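Long-range contacts in tyrosine recombinase XerH (Helicobacter pylori, PDB 5JK0), which catalyses site-specific cutting and rejoining of recombining DNA molecules, takes part in chromosome segregation and may contribute to chromosome decatenation: residues Val209-Arg214 against Val247-Phe252; Arg200-Ile205 against Glu255-Glu260. All blocks are in the same frame, centred on the assembly; numbering follows the deposited sequence.

Contact 1 (Val209-Arg214 against Val247-Phe252); sequences VFTGMR and VMLKAF. With nucleotides of chain G.
T211, the last helical residue of helix 198-211, sits beside V247 on strand 244-250, with their CA atoms 6.7 Å apart. No hydrogen bond joins the two segments, and the contact is apolar and buried. F210, T211 and M213 meet V247 and L249, two residues on the same side of the strand. L249 reaches F210 with one methyl branch: its CD1 lies 3.5 Å from F210 CB and 4.0 Å from F210 CG. The CD1 approach to the F210 ring is oblique. L249 CG is anti to the backbone N (chi1 169°), beside the carbonyl carbon, and from it CD1 goes to F210 and CD2 to T211. T211 turns its methyl to the strand, with CG2 4.2 Å from both L249 CB and L249 CD2. T211 CG2 also lies 4.2 Å from V247 CG2. T211 and L249 cross at about a right angle. The hydroxyl serves the helix instead, as T211 OG1 is hydrogen-bonded to I207 O. The helix ends at T211, and G212 leaves it with positive phi (79°).

This is the catalytic domain of a tyrosine recombinase, in which a helix packs on a small antiparallel sheet. The turn after the helix carries R214, a predicted active-site residue. M213, just before it, bends at chi3 (65°), which sets the direction of CE. Its CE touches V247 CG2 at 4.0 Å, and M213 also packs on I237 of the neighbouring strand. G212 O accepts a hydrogen bond from R313 NH1, so the turn is tied to a second predicted active-site arginine. F210 has further partners: its ring stacks with H253 and meets W360 of a second subunit edge-to-face. R214 is at an N-cap position and turns from the strand to the DNA. Its NH1 makes a weak hydrogen bond to OP1 of DT22 of chain G, at 3.3 Å.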
# COMPACT_ATOMS: atom_id res chain seq x y z
N VAL D 209 4.99 -27.13 -23.85
CA VAL D 209 3.62 -26.66 -24.05
C VAL D 209 2.61 -27.48 -23.26
O VAL D 209 1.72 -26.93 -22.61
CB VAL D 209 3.24 -26.70 -25.55
CG1 VAL D 209 1.77 -26.35 -25.73
CG2 VAL D 209 4.12 -25.76 -26.35
N PHE D 210 2.75 -28.81 -23.31
CA PHE D 210 1.77 -29.70 -22.70
C PHE D 210 1.92 -29.85 -21.19
O PHE D 210 0.95 -30.12 -20.49
CB PHE D 210 1.83 -31.08 -23.36
CG PHE D 210 1.32 -31.10 -24.78
CD1 PHE D 210 0.02 -30.71 -25.06
CD2 PHE D 210 2.13 -31.52 -25.82
CE1 PHE D 210 -0.46 -30.73 -26.36
CE2 PHE D 210 1.66 -31.55 -27.12
CZ PHE D 210 0.37 -31.15 -27.39
N THR D 211 3.14 -29.70 -20.68
CA THR D 211 3.39 -29.88 -19.26
C THR D 211 3.52 -28.55 -18.52
O THR D 211 3.16 -28.45 -17.35
CB THR D 211 4.67 -30.71 -19.01
OG1 THR D 211 5.80 -30.04 -19.59
CG2 THR D 211 4.54 -32.10 -19.61
N GLY D 212 4.03 -27.54 -19.21
CA GLY D 212 4.19 -26.22 -18.62
C GLY D 212 5.39 -26.12 -17.71
O GLY D 212 5.47 -25.22 -16.87
N MET D 213 6.34 -27.04 -17.86
CA MET D 213 7.56 -27.01 -17.06
C MET D 213 8.46 -25.85 -17.50
O MET D 213 8.36 -25.37 -18.63
CB MET D 213 8.31 -28.34 -17.16
CG MET D 213 8.91 -28.63 -18.53
SD MET D 213 9.86 -30.17 -18.56
CE MET D 213 8.58 -31.38 -18.24
N ARG D 214 9.33 -25.41 -16.60
CA ARG D 214 10.23 -24.29 -16.89
C ARG D 214 11.27 -24.67 -17.94
O ARG D 214 11.47 -25.85 -18.23
CB ARG D 214 10.92 -23.81 -15.62
CG ARG D 214 9.98 -23.15 -14.61
CD ARG D 214 10.73 -22.63 -13.39
NE ARG D 214 11.28 -23.71 -12.57
CZ ARG D 214 12.54 -24.11 -12.60
NH1 ARG D 214 13.41 -23.52 -13.42
NH2 ARG D 214 12.95 -25.10 -11.82
N VAL D 247 5.43 -34.78 -13.41
CA VAL D 247 4.39 -34.29 -14.31
C VAL D 247 3.93 -35.44 -15.20
O VAL D 247 4.69 -36.37 -15.48
CB VAL D 247 4.89 -33.12 -15.19
CG1 VAL D 247 5.18 -31.90 -14.34
CG2 VAL D 247 6.12 -33.53 -15.99
N MET D 248 2.67 -35.39 -15.63
CA MET D 248 2.13 -36.43 -16.49
C MET D 248 1.77 -35.87 -17.86
O MET D 248 1.38 -34.71 -17.99
CB MET D 248 0.92 -37.09 -15.84
CG MET D 248 1.24 -37.84 -14.56
SD MET D 248 -0.18 -38.71 -13.88
CE MET D 248 -0.50 -39.92 -15.16
N LEU D 249 1.90 -36.71 -18.88
CA LEU D 249 1.64 -36.31 -20.26
C LEU D 249 1.18 -37.51 -21.09
O LEU D 249 1.80 -38.57 -21.06
CB LEU D 249 2.89 -35.69 -20.88
CG LEU D 249 2.90 -35.42 -22.38
CD1 LEU D 249 1.71 -34.58 -22.80
CD2 LEU D 249 4.20 -34.75 -22.80
N LYS D 250 0.07 -37.33 -21.81
CA LYS D 250 -0.47 -38.39 -22.66
C LYS D 250 0.55 -38.82 -23.71
O LYS D 250 1.23 -37.99 -24.31
CB LYS D 250 -1.76 -37.93 -23.33
CG LYS D 250 -2.93 -37.77 -22.37
CD LYS D 250 -4.22 -37.44 -23.10
CE LYS D 250 -5.41 -37.44 -22.16
NZ LYS D 250 -6.69 -37.15 -22.86
N ALA D 251 0.65 -40.13 -23.91
CA ALA D 251 1.71 -40.71 -24.73
C ALA D 251 1.67 -40.28 -26.19
O ALA D 251 2.70 -39.96 -26.78
CB ALA D 251 1.65 -42.23 -24.64
N PHE D 252 0.47 -40.25 -26.78
CA PHE D 252 0.33 -40.01 -28.21
C PHE D 252 0.78 -38.61 -28.65
O PHE D 252 0.88 -38.33 -29.84
CB PHE D 252 -1.13 -40.23 -28.64
CG PHE D 252 -2.08 -39.16 -28.16
CD1 PHE D 252 -2.60 -39.22 -26.88
CD2 PHE D 252 -2.44 -38.12 -28.99
CE1 PHE D 252 -3.48 -38.24 -26.44
CE2 PHE D 252 -3.32 -37.14 -28.55
CZ PHE D 252 -3.83 -37.20 -27.27
P DT G 22 14.84 -20.96 -15.95
OP1 DT G 22 14.04 -22.14 -16.34
OP2 DT G 22 16.32 -21.00 -16.05
O5' DT G 22 14.32 -19.69 -16.77
C5' DT G 22 12.95 -19.33 -16.73
C4' DT G 22 12.72 -17.97 -17.37
O4' DT G 22 13.57 -16.98 -16.73
C3' DT G 22 13.02 -17.90 -18.87
O3' DT G 22 11.92 -17.29 -19.54
C2' DT G 22 14.29 -17.05 -18.95
C1' DT G 22 14.15 -16.16 -17.72
N1 DT G 22 15.45 -15.66 -17.20
C2 DT G 22 15.67 -14.31 -17.13
O2 DT G 22 14.85 -13.47 -17.46
N3 DT G 22 16.91 -13.95 -16.64
C4 DT G 22 17.92 -14.80 -16.23
O4 DT G 22 18.99 -14.39 -15.81
C5 DT G 22 17.62 -16.21 -16.34
C7 DT G 22 18.64 -17.23 -15.93
C6 DT G 22 16.42 -16.57 -16.82

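Contact 2 (Arg200-Ile205 against Glu255-Glu260); sequences RNRLLI and ESLLKE. With nucleotides of chain H.
L203 and L257 hold the closest pair of CA atoms, 5.9 Å apart, where helix 200-205 and helix 255-260 pack in the catalytic domain. The helices run roughly antiparallel, with 137° between their directions and 9.3 Å between the segment axes.

R202 can be followed outward from its backbone. Its CB lies 4.1 Å from L257 CD1. The chain bends at chi3 (-59°), which turns NE out of the line of the chain. One face of the guanidinium lies over L257 CD2. That methyl is 3.7 Å from R202 NE and 3.3 Å from R202 NH1. E260 OE1 is at the edge of the guanidinium, near its plane. It is too far from NH1 for a salt bridge, and the carboxylate is turned nearly perpendicular to the guanidinium. NH2 has a stronger partner: it forms a salt bridge with D189 OD1 of helix 178-190.

L203 and L257 slide past each other in opposite directions, with L203 CD1 4.0 Å from L257 CB. The other methyl of L203, CD2, meets L258 CD1 at 3.7 Å. W261 and I254 also pack on L203.

R200 points away from helix 255-260 and binds DNA. N201 OD1 accepts a hydrogen bond from R200 NE in the guanidinium plane, which helps fix the group. R200 NH2 donates to OP2 of DG4 of chain H at 2.7 Å.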
# COMPACT_ATOMS: atom_id res chain seq x y z
N ARG D 200 14.65 -32.91 -32.65
CA ARG D 200 15.02 -32.49 -31.30
C ARG D 200 14.22 -31.28 -30.82
O ARG D 200 13.68 -31.28 -29.72
CB ARG D 200 16.51 -32.18 -31.23
CG ARG D 200 17.00 -31.71 -29.87
CD ARG D 200 18.40 -31.13 -29.97
NE ARG D 200 18.43 -29.95 -30.83
CZ ARG D 200 19.55 -29.36 -31.25
NH1 ARG D 200 20.73 -29.84 -30.90
NH2 ARG D 200 19.48 -28.28 -32.02
N ASN D 201 14.14 -30.26 -31.67
CA ASN D 201 13.49 -29.01 -31.30
C ASN D 201 11.98 -29.14 -31.16
O ASN D 201 11.38 -28.56 -30.26
CB ASN D 201 13.83 -27.92 -32.32
CG ASN D 201 15.30 -27.55 -32.30
OD1 ASN D 201 16.12 -28.25 -31.72
ND2 ASN D 201 15.63 -26.44 -32.95
N ARG D 202 11.36 -29.91 -32.05
CA ARG D 202 9.92 -30.12 -31.98
C ARG D 202 9.54 -30.84 -30.69
O ARG D 202 8.59 -30.46 -30.02
CB ARG D 202 9.42 -30.91 -33.19
CG ARG D 202 9.32 -30.09 -34.47
CD ARG D 202 8.37 -30.73 -35.46
NE ARG D 202 8.78 -32.09 -35.82
CZ ARG D 202 8.01 -32.95 -36.46
NH1 ARG D 202 8.46 -34.16 -36.76
NH2 ARG D 202 6.78 -32.61 -36.82
N LEU D 203 10.29 -31.88 -30.35
CA LEU D 203 10.04 -32.65 -29.14
C LEU D 203 10.24 -31.78 -27.89
O LEU D 203 9.47 -31.87 -26.94
CB LEU D 203 10.95 -33.87 -29.08
CG LEU D 203 10.83 -34.75 -27.83
CD1 LEU D 203 9.41 -35.29 -27.67
CD2 LEU D 203 11.83 -35.89 -27.87
N LEU D 204 11.27 -30.94 -27.92
CA LEU D 204 11.59 -30.08 -26.78
C LEU D 204 10.48 -29.08 -26.49
O LEU D 204 10.06 -28.93 -25.34
CB LEU D 204 12.91 -29.34 -27.04
CG LEU D 204 13.33 -28.30 -26.00
CD1 LEU D 204 13.48 -28.94 -24.63
CD2 LEU D 204 14.62 -27.61 -26.41
N ILE D 205 10.02 -28.40 -27.53
CA ILE D 205 9.01 -27.35 -27.38
C ILE D 205 7.64 -27.93 -27.01
O ILE D 205 6.93 -27.36 -26.18
CB ILE D 205 8.90 -26.51 -28.66
CG1 ILE D 205 10.23 -25.83 -28.96
CG2 ILE D 205 7.80 -25.47 -28.53
CD1 ILE D 205 10.20 -24.89 -30.15
N GLU D 255 5.06 -39.57 -28.45
CA GLU D 255 5.59 -40.92 -28.62
C GLU D 255 6.26 -41.11 -29.98
O GLU D 255 7.24 -41.85 -30.10
CB GLU D 255 4.49 -41.95 -28.43
CG GLU D 255 4.99 -43.38 -28.25
CD GLU D 255 3.90 -44.34 -27.83
OE1 GLU D 255 2.72 -43.93 -27.82
OE2 GLU D 255 4.21 -45.50 -27.51
N SER D 256 5.74 -40.44 -31.00
CA SER D 256 6.31 -40.52 -32.34
C SER D 256 7.62 -39.75 -32.42
O SER D 256 8.61 -40.24 -32.97
CB SER D 256 5.33 -39.99 -33.38
OG SER D 256 5.88 -40.06 -34.68
N LEU D 257 7.63 -38.54 -31.86
CA LEU D 257 8.81 -37.69 -31.88
C LEU D 257 9.94 -38.25 -31.03
O LEU D 257 11.10 -38.23 -31.44
CB LEU D 257 8.46 -36.28 -31.39
CG LEU D 257 7.71 -35.38 -32.38
CD1 LEU D 257 7.29 -34.08 -31.70
CD2 LEU D 257 8.58 -35.09 -33.59
N LEU D 258 9.59 -38.76 -29.85
CA LEU D 258 10.59 -39.29 -28.92
C LEU D 258 11.35 -40.47 -29.52
O LEU D 258 12.56 -40.58 -29.37
CB LEU D 258 9.92 -39.71 -27.61
CG LEU D 258 10.84 -40.24 -26.52
CD1 LEU D 258 11.88 -39.19 -26.13
CD2 LEU D 258 10.04 -40.68 -25.30
N LYS D 259 10.62 -41.35 -30.21
CA LYS D 259 11.24 -42.49 -30.86
C LYS D 259 12.18 -42.05 -31.98
O LYS D 259 13.28 -42.58 -32.14
CB LYS D 259 10.18 -43.44 -31.42
N GLU D 260 11.75 -41.05 -32.74
CA GLU D 260 12.53 -40.54 -33.87
C GLU D 260 13.79 -39.81 -33.40
O GLU D 260 14.86 -39.95 -34.00
CB GLU D 260 11.68 -39.62 -34.73
CG GLU D 260 12.40 -39.07 -35.95
CD GLU D 260 11.53 -38.13 -36.77
OE1 GLU D 260 10.38 -37.87 -36.35
OE2 GLU D 260 11.99 -37.65 -37.82
P DG H 4 23.09 -26.62 -32.06
OP1 DG H 4 24.19 -27.12 -31.21
OP2 DG H 4 22.00 -27.53 -32.47
O5' DG H 4 22.42 -25.34 -31.35
C5' DG H 4 22.91 -24.86 -30.10
C4' DG H 4 24.19 -24.05 -30.29
O4' DG H 4 24.03 -23.13 -31.39
C3' DG H 4 24.57 -23.17 -29.11
O3' DG H 4 25.29 -23.93 -28.15
C2' DG H 4 25.45 -22.11 -29.77
C1' DG H 4 24.87 -22.01 -31.19
N9 DG H 4 24.11 -20.80 -31.44
C8 DG H 4 22.81 -20.71 -31.91
N7 DG H 4 22.39 -19.49 -32.04
C5 DG H 4 23.46 -18.70 -31.64
C6 DG H 4 23.58 -17.30 -31.57
O6 DG H 4 22.74 -16.44 -31.86
N1 DG H 4 24.84 -16.91 -31.11
C2 DG H 4 25.85 -17.78 -30.76
N2 DG H 4 26.99 -17.22 -30.34
N3 DG H 4 25.75 -19.10 -30.82
C4 DG H 4 24.53 -19.49 -31.27

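How the contacts relate
From the N terminus, helix 198-211 comes first and serves both contacts. Its 200-205 part belongs to contact 2, and its C-terminal end with the following turn to contact 1. The chain then passes through helix 215-219 and the three-stranded antiparallel sheet. Strand 244-250 returns to the helix end, and contact 1 closes a loop there. Helix 255-264 follows after a short connection, and contact 2 closes a second loop. The smaller loop therefore lies wholly within the larger one. The two do not cross, and their centres are about 12 Å apart. Together they tie one helix to the sheet edge and to helix 255-264.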